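Local coordinates for protein fructokinase (Xylella fastidiosa Temecula1, PDB 3LJS) that probably phosphorylates fructose using ATP, as a sugar kinase of the PfkB carbohydrate kinase family, at residues L8-A13 with S137-D142; A130-A135 with T271-F276; R223-L228 with Y239-G244; G245-F250 with S294-A299. All blocks are in the same frame, centred on the assembly; numbering follows the deposited sequence.

Contact 1: residues L8-A13 with S137-D142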
loop_
_atom_site.group_PDB
_atom_site.type_symbol
_atom_site.label_atom_id
_atom_site.label_comp_id
_atom_site.label_asym_id
_atom_site.label_seq_id
_atom_site.Cartn_x
_atom_site.Cartn_y
_atom_site.Cartn_z
ATOM N N LEU B 8 -12.564 -16.815 -19.751
ATOM C CA LEU B 8 -12.412 -16.709 -18.316
ATOM C C LEU B 8 -10.982 -16.298 -17.982
ATOM O O LEU B 8 -10.036 -17.034 -18.247
ATOM C CB LEU B 8 -12.798 -18.064 -17.715
ATOM C CG LEU B 8 -12.452 -18.540 -16.315
ATOM C CD1 LEU B 8 -12.234 -17.383 -15.387
ATOM C CD2 LEU B 8 -13.579 -19.461 -15.839
ATOM N N CYS B 9 -10.834 -15.095 -17.437
ATOM C CA CYS B 9 -9.519 -14.572 -17.065
ATOM C C CYS B 9 -9.366 -14.712 -15.563
ATOM O O CYS B 9 -10.138 -14.139 -14.799
ATOM C CB CYS B 9 -9.399 -13.103 -17.469
ATOM S SG CYS B 9 -9.421 -12.846 -19.260
ATOM N N PHE B 10 -8.359 -15.463 -15.139
ATOM C CA PHE B 10 -8.161 -15.704 -13.719
ATOM C C PHE B 10 -6.886 -15.139 -13.112
ATOM O O PHE B 10 -5.827 -15.156 -13.730
ATOM C CB PHE B 10 -8.191 -17.213 -13.454
ATOM C CG PHE B 10 -7.839 -17.578 -12.041
ATOM C CD1 PHE B 10 -8.793 -17.498 -11.032
ATOM C CD2 PHE B 10 -6.538 -17.948 -11.708
ATOM C CE1 PHE B 10 -8.452 -17.782 -9.707
ATOM C CE2 PHE B 10 -6.190 -18.232 -10.388
ATOM C CZ PHE B 10 -7.148 -18.146 -9.390
ATOM N N GLY B 11 -6.987 -14.657 -11.880
ATOM C CA GLY B 11 -5.799 -14.156 -11.225
ATOM C C GLY B 11 -5.926 -12.879 -10.433
ATOM O O GLY B 11 -6.870 -12.675 -9.670
ATOM N N GLU B 12 -4.957 -11.996 -10.630
ATOM C CA GLU B 12 -4.951 -10.757 -9.895
ATOM C C GLU B 12 -5.417 -9.538 -10.663
ATOM O O GLU B 12 -5.151 -9.380 -11.857
ATOM C CB GLU B 12 -3.551 -10.489 -9.326
ATOM C CG GLU B 12 -2.560 -9.837 -10.294
ATOM C CD GLU B 12 -2.070 -10.769 -11.400
ATOM O OE1 GLU B 12 -2.533 -11.932 -11.470
ATOM O OE2 GLU B 12 -1.212 -10.332 -12.206
ATOM N N ALA B 13 -6.142 -8.700 -9.939
ATOM C CA ALA B 13 -6.631 -7.422 -10.409
ATOM C C ALA B 13 -6.088 -6.565 -9.265
ATOM O O ALA B 13 -6.275 -6.902 -8.095
ATOM C CB ALA B 13 -8.160 -7.393 -10.427
ATOM N N SER B 137 1.619 -16.008 -14.450
ATOM C CA SER B 137 2.398 -16.549 -13.331
ATOM C C SER B 137 2.304 -15.789 -12.007
ATOM O O SER B 137 2.751 -16.292 -10.975
ATOM C CB SER B 137 3.877 -16.698 -13.720
ATOM O OG SER B 137 4.515 -15.438 -13.820
ATOM N N ASN B 138 1.725 -14.594 -12.016
ATOM C CA ASN B 138 1.622 -13.837 -10.773
ATOM C C ASN B 138 0.730 -14.524 -9.752
ATOM O O ASN B 138 0.883 -14.314 -8.548
ATOM C CB ASN B 138 1.133 -12.417 -11.051
ATOM C CG ASN B 138 2.132 -11.627 -11.864
ATOM O OD1 ASN B 138 3.324 -11.608 -11.545
ATOM N ND2 ASN B 138 1.659 -10.977 -12.927
ATOM N N SER B 139 -0.187 -15.360 -10.226
ATOM C CA SER B 139 -1.062 -16.094 -9.315
ATOM C C SER B 139 -0.399 -17.421 -8.929
ATOM O O SER B 139 -1.074 -18.397 -8.597
ATOM C CB SER B 139 -2.433 -16.346 -9.958
ATOM O OG SER B 139 -2.322 -17.137 -11.127
HETATM N N MSE B 140 0.931 -17.443 -8.974
HETATM C CA MSE B 140 1.707 -18.628 -8.609
HETATM C C MSE B 140 2.843 -18.244 -7.657
HETATM O O MSE B 140 3.741 -19.047 -7.397
HETATM C CB MSE B 140 2.324 -19.276 -9.855
HETATM C CG MSE B 140 1.323 -19.817 -10.862
HETATM SE SE MSE B 140 2.199 -20.507 -12.465
HETATM C CE MSE B 140 0.586 -20.929 -13.464
ATOM N N THR B 141 2.795 -17.022 -7.135
ATOM C CA THR B 141 3.848 -16.518 -6.255
ATOM C C THR B 141 3.999 -17.198 -4.889
ATOM O O THR B 141 5.004 -17.001 -4.208
ATOM C CB THR B 141 3.712 -14.989 -6.080
ATOM O OG1 THR B 141 2.367 -14.663 -5.718
ATOM C CG2 THR B 141 4.055 -14.288 -7.384
ATOM N N ASP B 142 2.999 -17.975 -4.478
ATOM C CA ASP B 142 3.088 -18.731 -3.231
ATOM C C ASP B 142 2.433 -20.085 -3.501
ATOM O O ASP B 142 1.658 -20.220 -4.454
ATOM C CB ASP B 142 2.449 -17.968 -2.046
ATOM C CG ASP B 142 0.944 -18.145 -1.940
ATOM O OD1 ASP B 142 0.299 -17.229 -1.385
ATOM O OD2 ASP B 142 0.401 -19.183 -2.369
HETATM O O HOH W 1 -3.214 -15.697 -13.270
#
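Glu12 lays its carboxylate across the side chain of Asn138, with Glu12 CD 3.6 Å from Asn138 CB. The setting is the ribokinase-like fold of PfkB kinases: strands 6-10 and 130-136 lie side by side and parallel in the central sheet, and the loops leaving them meet here. The principle illustrated is that two neighbouring strands can be joined beyond their last backbone bonds by the side chains that follow them. One direct hydrogen bond crosses the contact. Asn138 ND2 donates to Glu12 OE2 over 3.0 Å, well short of straight at 136°. The carboxylate and amide planes stand 87° apart; ND2 meets OE2 from above the carboxylate plane, and OE2 is itself tilted out of the amide plane. Glu12 CG sits in the crowded position between the backbone N and the carbonyl carbon (chi1 83°), and the bend at chi2 brings CD over Asn138 CB. ND2 has a second, weak bond to Asn168 OD1. The Asn138 side chain lies about 4 Å from that of the ATP-binding Arg170 and about 6 Å from a phosphate ion, probably from the crystallisation liquor, which is consistent with a place beside the nucleotide-binding cleft. Next along, Gly11 offers bare backbone, and its CA is 4.2 Å from Ser139 CB. Ser139 OG also approaches the Phe10 ring obliquely, 4.1 Å from CE2. Finally, a single water spans the gap: it donates to Phe10 O at 2.7 Å and is hydrogen-bonded to Ser139 OG at 2.7 Å.

Contact 2: residues A130-A135 with T271-F276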
loop_
_atom_site.group_PDB
_atom_site.type_symbol
_atom_site.label_atom_id
_atom_site.label_comp_id
_atom_site.label_asym_id
_atom_site.label_seq_id
_atom_site.Cartn_x
_atom_site.Cartn_y
_atom_site.Cartn_z
ATOM N N ALA B 130 -17.320 -21.539 -20.230
ATOM C CA ALA B 130 -16.013 -21.110 -20.715
ATOM C C ALA B 130 -15.449 -21.878 -21.905
ATOM O O ALA B 130 -15.483 -23.107 -21.955
ATOM C CB ALA B 130 -15.002 -21.139 -19.575
ATOM N N LEU B 131 -14.924 -21.131 -22.866
ATOM C CA LEU B 131 -14.295 -21.719 -24.035
ATOM C C LEU B 131 -12.785 -21.542 -23.863
ATOM O O LEU B 131 -11.989 -22.289 -24.436
ATOM C CB LEU B 131 -14.761 -21.016 -25.314
ATOM C CG LEU B 131 -14.059 -21.428 -26.617
ATOM C CD1 LEU B 131 -14.138 -22.937 -26.805
ATOM C CD2 LEU B 131 -14.707 -20.704 -27.790
ATOM N N ILE B 132 -12.405 -20.550 -23.058
ATOM C CA ILE B 132 -10.996 -20.244 -22.788
ATOM C C ILE B 132 -10.784 -19.882 -21.315
ATOM O O ILE B 132 -11.628 -19.226 -20.705
ATOM C CB ILE B 132 -10.512 -19.047 -23.650
ATOM C CG1 ILE B 132 -10.723 -19.361 -25.134
ATOM C CG2 ILE B 132 -9.026 -18.759 -23.382
ATOM C CD1 ILE B 132 -10.337 -18.223 -26.062
ATOM N N PHE B 133 -9.663 -20.333 -20.750
ATOM C CA PHE B 133 -9.292 -20.029 -19.365
ATOM C C PHE B 133 -7.894 -19.421 -19.483
ATOM O O PHE B 133 -6.957 -20.088 -19.926
ATOM C CB PHE B 133 -9.226 -21.309 -18.522
ATOM C CG PHE B 133 -8.810 -21.086 -17.080
ATOM C CD1 PHE B 133 -9.762 -20.857 -16.093
ATOM C CD2 PHE B 133 -7.464 -21.130 -16.712
ATOM C CE1 PHE B 133 -9.388 -20.679 -14.756
ATOM C CE2 PHE B 133 -7.072 -20.954 -15.374
ATOM C CZ PHE B 133 -8.037 -20.729 -14.397
ATOM N N HIS B 134 -7.749 -18.159 -19.104
ATOM C CA HIS B 134 -6.451 -17.498 -19.204
ATOM C C HIS B 134 -5.865 -17.155 -17.846
ATOM O O HIS B 134 -6.561 -16.624 -16.984
ATOM C CB HIS B 134 -6.561 -16.215 -20.039
ATOM C CG HIS B 134 -5.248 -15.516 -20.231
ATOM N ND1 HIS B 134 -4.878 -14.405 -19.499
ATOM C CD2 HIS B 134 -4.195 -15.812 -21.024
ATOM C CE1 HIS B 134 -3.649 -14.051 -19.835
ATOM N NE2 HIS B 134 -3.211 -14.888 -20.757
ATOM N N ALA B 135 -4.580 -17.451 -17.667
ATOM C CA ALA B 135 -3.891 -17.168 -16.407
ATOM C C ALA B 135 -2.461 -16.696 -16.662
ATOM O O ALA B 135 -1.944 -16.837 -17.769
ATOM C CB ALA B 135 -3.879 -18.413 -15.524
ATOM N N THR B 271 -10.475 -13.311 -30.680
ATOM C CA THR B 271 -10.645 -13.902 -32.003
ATOM C C THR B 271 -10.875 -15.404 -31.930
ATOM O O THR B 271 -11.711 -15.939 -32.665
ATOM C CB THR B 271 -9.435 -13.604 -32.913
ATOM O OG1 THR B 271 -9.221 -12.186 -32.971
ATOM C CG2 THR B 271 -9.705 -14.096 -34.320
ATOM N N PHE B 272 -10.143 -16.082 -31.044
ATOM C CA PHE B 272 -10.293 -17.525 -30.862
ATOM C C PHE B 272 -11.750 -17.850 -30.523
ATOM O O PHE B 272 -12.358 -18.741 -31.116
ATOM C CB PHE B 272 -9.435 -18.040 -29.694
ATOM C CG PHE B 272 -7.961 -18.148 -29.988
ATOM C CD1 PHE B 272 -7.454 -17.938 -31.265
ATOM C CD2 PHE B 272 -7.076 -18.475 -28.965
ATOM C CE1 PHE B 272 -6.081 -18.056 -31.516
ATOM C CE2 PHE B 272 -5.709 -18.595 -29.205
ATOM C CZ PHE B 272 -5.210 -18.385 -30.481
ATOM N N ALA B 273 -12.293 -17.126 -29.550
ATOM C CA ALA B 273 -13.659 -17.346 -29.098
ATOM C C ALA B 273 -14.685 -17.071 -30.189
ATOM O O ALA B 273 -15.729 -17.719 -30.233
ATOM C CB ALA B 273 -13.947 -16.488 -27.871
ATOM N N GLN B 274 -14.398 -16.108 -31.061
ATOM C CA GLN B 274 -15.310 -15.782 -32.153
ATOM C C GLN B 274 -15.284 -16.851 -33.251
ATOM O O GLN B 274 -16.325 -17.243 -33.777
ATOM C CB GLN B 274 -14.938 -14.431 -32.784
ATOM C CG GLN B 274 -15.179 -13.199 -31.912
ATOM C CD GLN B 274 -16.656 -12.946 -31.625
ATOM O OE1 GLN B 274 -17.490 -12.969 -32.531
ATOM N NE2 GLN B 274 -16.981 -12.693 -30.362
ATOM N N GLN B 275 -14.089 -17.331 -33.580
ATOM C CA GLN B 275 -13.917 -18.304 -34.653
ATOM C C GLN B 275 -14.015 -19.795 -34.328
ATOM O O GLN B 275 -14.391 -20.585 -35.193
ATOM C CB GLN B 275 -12.584 -18.035 -35.360
ATOM C CG GLN B 275 -12.437 -16.601 -35.846
ATOM C CD GLN B 275 -11.138 -16.366 -36.585
ATOM O OE1 GLN B 275 -10.065 -16.745 -36.111
ATOM N NE2 GLN B 275 -11.227 -15.734 -37.752
ATOM N N PHE B 276 -13.679 -20.190 -33.104
ATOM C CA PHE B 276 -13.729 -21.609 -32.744
ATOM C C PHE B 276 -15.104 -22.078 -32.267
ATOM O O PHE B 276 -15.735 -21.421 -31.441
ATOM C CB PHE B 276 -12.709 -21.923 -31.642
ATOM C CG PHE B 276 -11.282 -21.600 -32.000
ATOM C CD1 PHE B 276 -10.893 -21.411 -33.322
ATOM C CD2 PHE B 276 -10.312 -21.521 -31.001
ATOM C CE1 PHE B 276 -9.560 -21.154 -33.643
ATOM C CE2 PHE B 276 -8.977 -21.266 -31.311
ATOM C CZ PHE B 276 -8.599 -21.082 -32.633
#
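This is apolar helix-on-sheet packing, in which Leu131 and Ile132 of strand 130-136, in the middle of the central sheet, press against Phe272, Ala273 and Phe276 at the C-terminal end of helix 262-275. In a regular strand neighbours face opposite ways; the corner at Leu131 lets it and Ile132 both point toward the helix. Leu131 uses one branch: its CD2 lies 3.8 Å from Ala273 CA and 3.9 Å from Phe276 O. Small Ala273 lets the strand come in close to the helix backbone. Ile132 reaches out with CG1 beside its backbone N (chi1 -57°), and its CD1 stops 3.7 Å from Phe272 CB. The two side chains cross at about a right angle, with CD1 at the edge of the Phe272 ring. The Phe276 ring turns one face to Phe272 CA, which stands 3.9 Å above its plane and offset toward the rim. Phe285 meets both phenyl rings edge-to-face and extends the apolar cluster, while Phe276 O has a polar partner in Lys5 NZ. Helices packed on a mainly parallel central sheet are characteristic of the alpha/beta core of the ribokinase-like fold.

Contact 3: residues R223-L228 with Y239-G244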
loop_
_atom_site.group_PDB
_atom_site.type_symbol
_atom_site.label_atom_id
_atom_site.label_comp_id
_atom_site.label_asym_id
_atom_site.label_seq_id
_atom_site.Cartn_x
_atom_site.Cartn_y
_atom_site.Cartn_z
ATOM N N ARG B 223 0.772 -30.137 -22.847
ATOM C CA ARG B 223 -0.455 -29.829 -23.579
ATOM C C ARG B 223 -0.279 -28.787 -24.698
ATOM O O ARG B 223 -1.094 -28.716 -25.612
ATOM C CB ARG B 223 -1.519 -29.291 -22.611
ATOM C CG ARG B 223 -1.910 -30.204 -21.451
ATOM C CD ARG B 223 -3.102 -31.071 -21.824
ATOM N NE ARG B 223 -4.144 -30.288 -22.483
ATOM C CZ ARG B 223 -5.099 -30.812 -23.244
ATOM N NH1 ARG B 223 -5.152 -32.124 -23.437
ATOM N NH2 ARG B 223 -5.979 -30.022 -23.845
ATOM N N ALA B 224 0.777 -27.980 -24.615
ATOM C CA ALA B 224 1.024 -26.904 -25.576
ATOM C C ALA B 224 0.913 -27.247 -27.063
ATOM O O ALA B 224 1.536 -28.186 -27.547
ATOM C CB ALA B 224 2.389 -26.272 -25.301
ATOM N N GLN B 225 0.133 -26.450 -27.786
ATOM C CA GLN B 225 -0.046 -26.646 -29.223
ATOM C C GLN B 225 0.390 -25.389 -29.974
ATOM O O GLN B 225 0.693 -25.437 -31.165
ATOM C CB GLN B 225 -1.514 -26.955 -29.540
ATOM C CG GLN B 225 -2.015 -28.307 -29.027
ATOM C CD GLN B 225 -1.349 -29.494 -29.716
ATOM O OE1 GLN B 225 -0.867 -29.385 -30.847
ATOM N NE2 GLN B 225 -1.339 -30.638 -29.043
ATOM N N LEU B 226 0.422 -24.261 -29.271
ATOM C CA LEU B 226 0.818 -22.993 -29.881
ATOM C C LEU B 226 1.670 -22.174 -28.922
ATOM O O LEU B 226 1.297 -21.987 -27.765
ATOM C CB LEU B 226 -0.418 -22.177 -30.260
ATOM C CG LEU B 226 -0.152 -20.756 -30.776
ATOM C CD1 LEU B 226 0.523 -20.807 -32.145
ATOM C CD2 LEU B 226 -1.472 -20.000 -30.870
ATOM N N LEU B 227 2.804 -21.679 -29.412
ATOM C CA LEU B 227 3.709 -20.867 -28.599
ATOM C C LEU B 227 4.010 -19.529 -29.263
ATOM O O LEU B 227 4.352 -19.475 -30.441
ATOM C CB LEU B 227 5.036 -21.604 -28.367
ATOM C CG LEU B 227 6.213 -20.752 -27.857
ATOM C CD1 LEU B 227 5.970 -20.318 -26.403
ATOM C CD2 LEU B 227 7.508 -21.560 -27.956
ATOM N N LEU B 228 3.875 -18.452 -28.496
ATOM C CA LEU B 228 4.178 -17.120 -28.991
ATOM C C LEU B 228 5.376 -16.610 -28.205
ATOM O O LEU B 228 5.399 -16.700 -26.978
ATOM C CB LEU B 228 3.001 -16.173 -28.766
ATOM C CG LEU B 228 1.646 -16.618 -29.322
ATOM C CD1 LEU B 228 0.643 -15.508 -29.094
ATOM C CD2 LEU B 228 1.757 -16.935 -30.803
ATOM N N TYR B 239 5.045 -20.582 -32.916
ATOM C CA TYR B 239 5.497 -21.951 -33.144
ATOM C C TYR B 239 4.366 -22.925 -32.835
ATOM O O TYR B 239 3.594 -22.710 -31.899
ATOM C CB TYR B 239 6.654 -22.303 -32.208
ATOM C CG TYR B 239 7.855 -21.394 -32.285
ATOM C CD1 TYR B 239 8.922 -21.683 -33.136
ATOM C CD2 TYR B 239 7.929 -20.246 -31.498
ATOM C CE1 TYR B 239 10.039 -20.845 -33.198
ATOM C CE2 TYR B 239 9.035 -19.404 -31.553
ATOM C CZ TYR B 239 10.082 -19.709 -32.404
ATOM O OH TYR B 239 11.165 -18.868 -32.459
ATOM N N THR B 240 4.276 -23.989 -33.626
ATOM C CA THR B 240 3.293 -25.047 -33.401
ATOM C C THR B 240 4.131 -26.308 -33.506
ATOM O O THR B 240 5.327 -26.229 -33.789
ATOM C CB THR B 240 2.191 -25.096 -34.485
ATOM O OG1 THR B 240 2.783 -25.383 -35.758
ATOM C CG2 THR B 240 1.442 -23.779 -34.547
ATOM N N ARG B 241 3.530 -27.470 -33.288
ATOM C CA ARG B 241 4.310 -28.699 -33.381
ATOM C C ARG B 241 4.678 -29.055 -34.819
ATOM O O ARG B 241 5.466 -29.966 -35.045
ATOM C CB ARG B 241 3.553 -29.863 -32.732
ATOM C CG ARG B 241 3.260 -29.618 -31.264
ATOM C CD ARG B 241 2.571 -30.794 -30.593
ATOM N NE ARG B 241 2.230 -30.450 -29.218
ATOM C CZ ARG B 241 1.981 -31.332 -28.255
ATOM N NH1 ARG B 241 2.035 -32.635 -28.513
ATOM N NH2 ARG B 241 1.678 -30.906 -27.031
ATOM N N THR B 242 4.130 -28.325 -35.787
ATOM C CA THR B 242 4.408 -28.611 -37.194
ATOM C C THR B 242 5.126 -27.508 -37.967
ATOM O O THR B 242 5.635 -27.753 -39.062
ATOM C CB THR B 242 3.106 -28.957 -37.954
ATOM O OG1 THR B 242 2.153 -27.901 -37.783
ATOM C CG2 THR B 242 2.513 -30.262 -37.436
ATOM N N ALA B 243 5.175 -26.297 -37.417
ATOM C CA ALA B 243 5.837 -25.198 -38.117
ATOM C C ALA B 243 6.100 -23.987 -37.226
ATOM O O ALA B 243 5.841 -24.013 -36.023
ATOM C CB ALA B 243 4.998 -24.774 -39.317
ATOM N N GLY B 244 6.616 -22.928 -37.841
ATOM C CA GLY B 244 6.903 -21.701 -37.126
ATOM C C GLY B 244 6.887 -20.531 -38.091
ATOM O O GLY B 244 7.099 -20.710 -39.296
HETATM O O HOH W 2 0.604 -27.561 -32.547
#
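Arg241 runs from CB along an extended chain past Gln225 to the carbonyl of Ala224. Its CG leaves anti to the carbonyl carbon (chi1 -60°), and CD passes 3.7 Å from Gln225 OE1. At the tip, NE donates to Ala224 O over 2.9 Å and NH2 to the same oxygen over 2.8 Å, a side-on grip with the acceptor in the guanidinium plane. The amide of Gln225 lies nearly parallel to that plane, 18° from it, with NE2 over the centre of one face, 3.5 Å from Arg241 CZ. Next to this grip in the chain is the antiparallel hairpin of strands 226-230 and 237-240, in which Leu227 and Tyr239 form a hydrogen-bonded pair. On their side of the sheet, Leu227 CD2 meets Tyr239 CD2 at 3.8 Å, the two side chains lying alongside and pointing the same way. A water extends the pairing where the strands part, donating to Gln225 O and OE1 and accepting from Arg241 N. Since NH2 also bonds to Gly222 O, the guanidinium is met here by backbone carbonyls; bonds in its plane and an amide over one face fix its rotation, and the carbonyl dipoles of Ala224 and Gly222 would probably stabilise its positive charge.

Contact 4: residues G245-F250 with S294-A299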
loop_
_atom_site.group_PDB
_atom_site.type_symbol
_atom_site.label_atom_id
_atom_site.label_comp_id
_atom_site.label_asym_id
_atom_site.label_seq_id
_atom_site.Cartn_x
_atom_site.Cartn_y
_atom_site.Cartn_z
ATOM N N GLY B 245 6.626 -19.334 -37.577
ATOM C CA GLY B 245 6.603 -18.166 -38.438
ATOM C C GLY B 245 6.629 -16.859 -37.669
ATOM O O GLY B 245 6.972 -16.833 -36.485
ATOM N N GLU B 246 6.247 -15.783 -38.353
ATOM C CA GLU B 246 6.221 -14.444 -37.779
ATOM C C GLU B 246 4.804 -13.868 -37.727
ATOM O O GLU B 246 3.910 -14.282 -38.474
ATOM C CB GLU B 246 7.079 -13.492 -38.611
ATOM C CG GLU B 246 8.461 -14.003 -38.958
ATOM C CD GLU B 246 9.258 -14.389 -37.738
ATOM O OE1 GLU B 246 9.248 -13.615 -36.757
ATOM O OE2 GLU B 246 9.901 -15.460 -37.766
ATOM N N VAL B 247 4.610 -12.900 -36.843
ATOM C CA VAL B 247 3.318 -12.244 -36.703
ATOM C C VAL B 247 3.448 -10.849 -37.293
ATOM O O VAL B 247 4.441 -10.155 -37.052
ATOM C CB VAL B 247 2.899 -12.116 -35.217
ATOM C CG1 VAL B 247 1.650 -11.247 -35.098
ATOM C CG2 VAL B 247 2.631 -13.495 -34.629
ATOM N N PRO B 248 2.460 -10.425 -38.098
ATOM C CA PRO B 248 2.500 -9.088 -38.709
ATOM C C PRO B 248 2.436 -8.039 -37.600
ATOM O O PRO B 248 1.679 -8.200 -36.644
ATOM C CB PRO B 248 1.248 -9.067 -39.586
ATOM C CG PRO B 248 1.034 -10.521 -39.918
ATOM C CD PRO B 248 1.309 -11.196 -38.596
ATOM N N THR B 249 3.223 -6.972 -37.717
ATOM C CA THR B 249 3.221 -5.927 -36.693
ATOM C C THR B 249 2.655 -4.609 -37.222
ATOM O O THR B 249 2.401 -4.465 -38.421
ATOM C CB THR B 249 4.645 -5.669 -36.153
ATOM O OG1 THR B 249 5.512 -6.739 -36.547
ATOM C CG2 THR B 249 4.626 -5.588 -34.636
ATOM N N PHE B 250 2.460 -3.649 -36.321
ATOM C CA PHE B 250 1.927 -2.342 -36.692
ATOM C C PHE B 250 2.724 -1.196 -36.074
ATOM O O PHE B 250 3.248 -1.312 -34.966
ATOM C CB PHE B 250 0.459 -2.241 -36.273
ATOM C CG PHE B 250 -0.456 -3.123 -37.070
ATOM C CD1 PHE B 250 -0.941 -2.706 -38.306
ATOM C CD2 PHE B 250 -0.804 -4.388 -36.605
ATOM C CE1 PHE B 250 -1.760 -3.536 -39.068
ATOM C CE2 PHE B 250 -1.622 -5.229 -37.357
ATOM C CZ PHE B 250 -2.102 -4.804 -38.591
ATOM N N SER B 294 -3.397 -14.687 -39.952
ATOM C CA SER B 294 -4.551 -13.796 -39.993
ATOM C C SER B 294 -5.000 -13.391 -38.595
ATOM O O SER B 294 -5.241 -12.216 -38.323
ATOM C CB SER B 294 -5.717 -14.466 -40.722
ATOM O OG SER B 294 -6.894 -13.689 -40.587
ATOM N N THR B 295 -5.110 -14.368 -37.704
ATOM C CA THR B 295 -5.542 -14.104 -36.340
ATOM C C THR B 295 -4.536 -13.308 -35.522
ATOM O O THR B 295 -4.914 -12.407 -34.769
ATOM C CB THR B 295 -5.855 -15.416 -35.607
ATOM O OG1 THR B 295 -7.052 -15.980 -36.153
ATOM C CG2 THR B 295 -6.034 -15.175 -34.107
ATOM N N LEU B 296 -3.255 -13.629 -35.656
ATOM C CA LEU B 296 -2.256 -12.897 -34.896
ATOM C C LEU B 296 -2.093 -11.472 -35.421
ATOM O O LEU B 296 -1.658 -10.588 -34.683
ATOM C CB LEU B 296 -0.927 -13.657 -34.890
ATOM C CG LEU B 296 -1.079 -15.040 -34.237
ATOM C CD1 LEU B 296 0.260 -15.761 -34.236
ATOM C CD2 LEU B 296 -1.613 -14.891 -32.803
ATOM N N ARG B 297 -2.435 -11.238 -36.688
ATOM C CA ARG B 297 -2.348 -9.879 -37.221
ATOM C C ARG B 297 -3.371 -9.025 -36.466
ATOM O O ARG B 297 -3.111 -7.869 -36.127
ATOM C CB ARG B 297 -2.673 -9.835 -38.718
ATOM C CG ARG B 297 -2.877 -8.405 -39.231
ATOM C CD ARG B 297 -3.278 -8.347 -40.704
ATOM N NE ARG B 297 -2.206 -8.822 -41.575
ATOM C CZ ARG B 297 -2.224 -9.981 -42.225
ATOM N NH1 ARG B 297 -3.265 -10.799 -42.116
ATOM N NH2 ARG B 297 -1.190 -10.327 -42.980
ATOM N N PHE B 298 -4.544 -9.604 -36.222
ATOM C CA PHE B 298 -5.603 -8.915 -35.489
ATOM C C PHE B 298 -5.097 -8.588 -34.083
ATOM O O PHE B 298 -5.235 -7.461 -33.603
ATOM C CB PHE B 298 -6.839 -9.815 -35.378
ATOM C CG PHE B 298 -7.988 -9.184 -34.649
ATOM C CD1 PHE B 298 -8.957 -8.463 -35.343
ATOM C CD2 PHE B 298 -8.096 -9.294 -33.260
ATOM C CE1 PHE B 298 -10.020 -7.856 -34.666
ATOM C CE2 PHE B 298 -9.154 -8.692 -32.572
ATOM C CZ PHE B 298 -10.119 -7.971 -33.272
ATOM N N ALA B 299 -4.528 -9.590 -33.422
ATOM C CA ALA B 299 -4.006 -9.413 -32.066
ATOM C C ALA B 299 -2.970 -8.288 -32.018
ATOM O O ALA B 299 -2.966 -7.471 -31.088
ATOM C CB ALA B 299 -3.391 -10.720 -31.575
#
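Val247 carries CG1 anti to its backbone N (chi1 172°), which leaves CG2 beside the N, and both methyls meet Leu296; Leu296 in turn has CG anti to its carbonyl carbon (chi1 -61°), 4.0 Å from Val247 CG2. The example shows how, in a ribokinase-like fold, the chain leaving the outermost strand 244-246 is packed against helix 289-305: it runs across the helix and is held by side-chain contacts, without a hydrogen bond between the two segments. Val247 and Leu296 cross at about a right angle. The packing is tight, since Val247 CG2 comes within 3.3 Å of Leu296 CD1, closer than carbons usually sit. The other methyl, Val247 CG1, rests 3.5 Å from Leu296 CB and 3.4 Å from Leu296 O, reaching the helix backbone itself. Pro248 meets the next helix residue. Its CG lies over one face of the Arg297 guanidinium, 3.8 Å from NH2, the two side chains crossing at about a right angle. Phe250 completes the set, passing on to touch Ala300, Ala301 and Ala304 further along the same helix. Another side of the helix faces helix 262-275, where Ala299 touches Phe264. The Phe250 ring stands 80° from the guanidinium plane and meets the aliphatic part of Arg297, CZ lying 3.7 Å from its CG. At the ring's edge, Phe250 CE2 approaches Arg297 O at 3.3 Å, with the oxygen close to the ring plane.

From the N terminus, contact 1 opens at the end of the first strand and closes a long loop at residues 137-142. Contact 2 opens just before that closure, on residues 130-135, so the two cross; strands 6-10 and 130-136 join them through probable backbone hydrogen bonds of Leu8 with Ile132 and His134. The loop that contact 2 closes at helix 262-275 encloses contact 3, within the hairpin of strands 226-230 and 237-240. Contact 4 begins soon after, still inside that loop, and ends beyond it on helix 289-305, so it crosses contact 2 as well. Packing of Phe272 on Leu226, Leu228 on Leu296 and Thr271 on Phe298 links contacts 2, 3 and 4, joining sheet centre, antiparallel edge and the two helices.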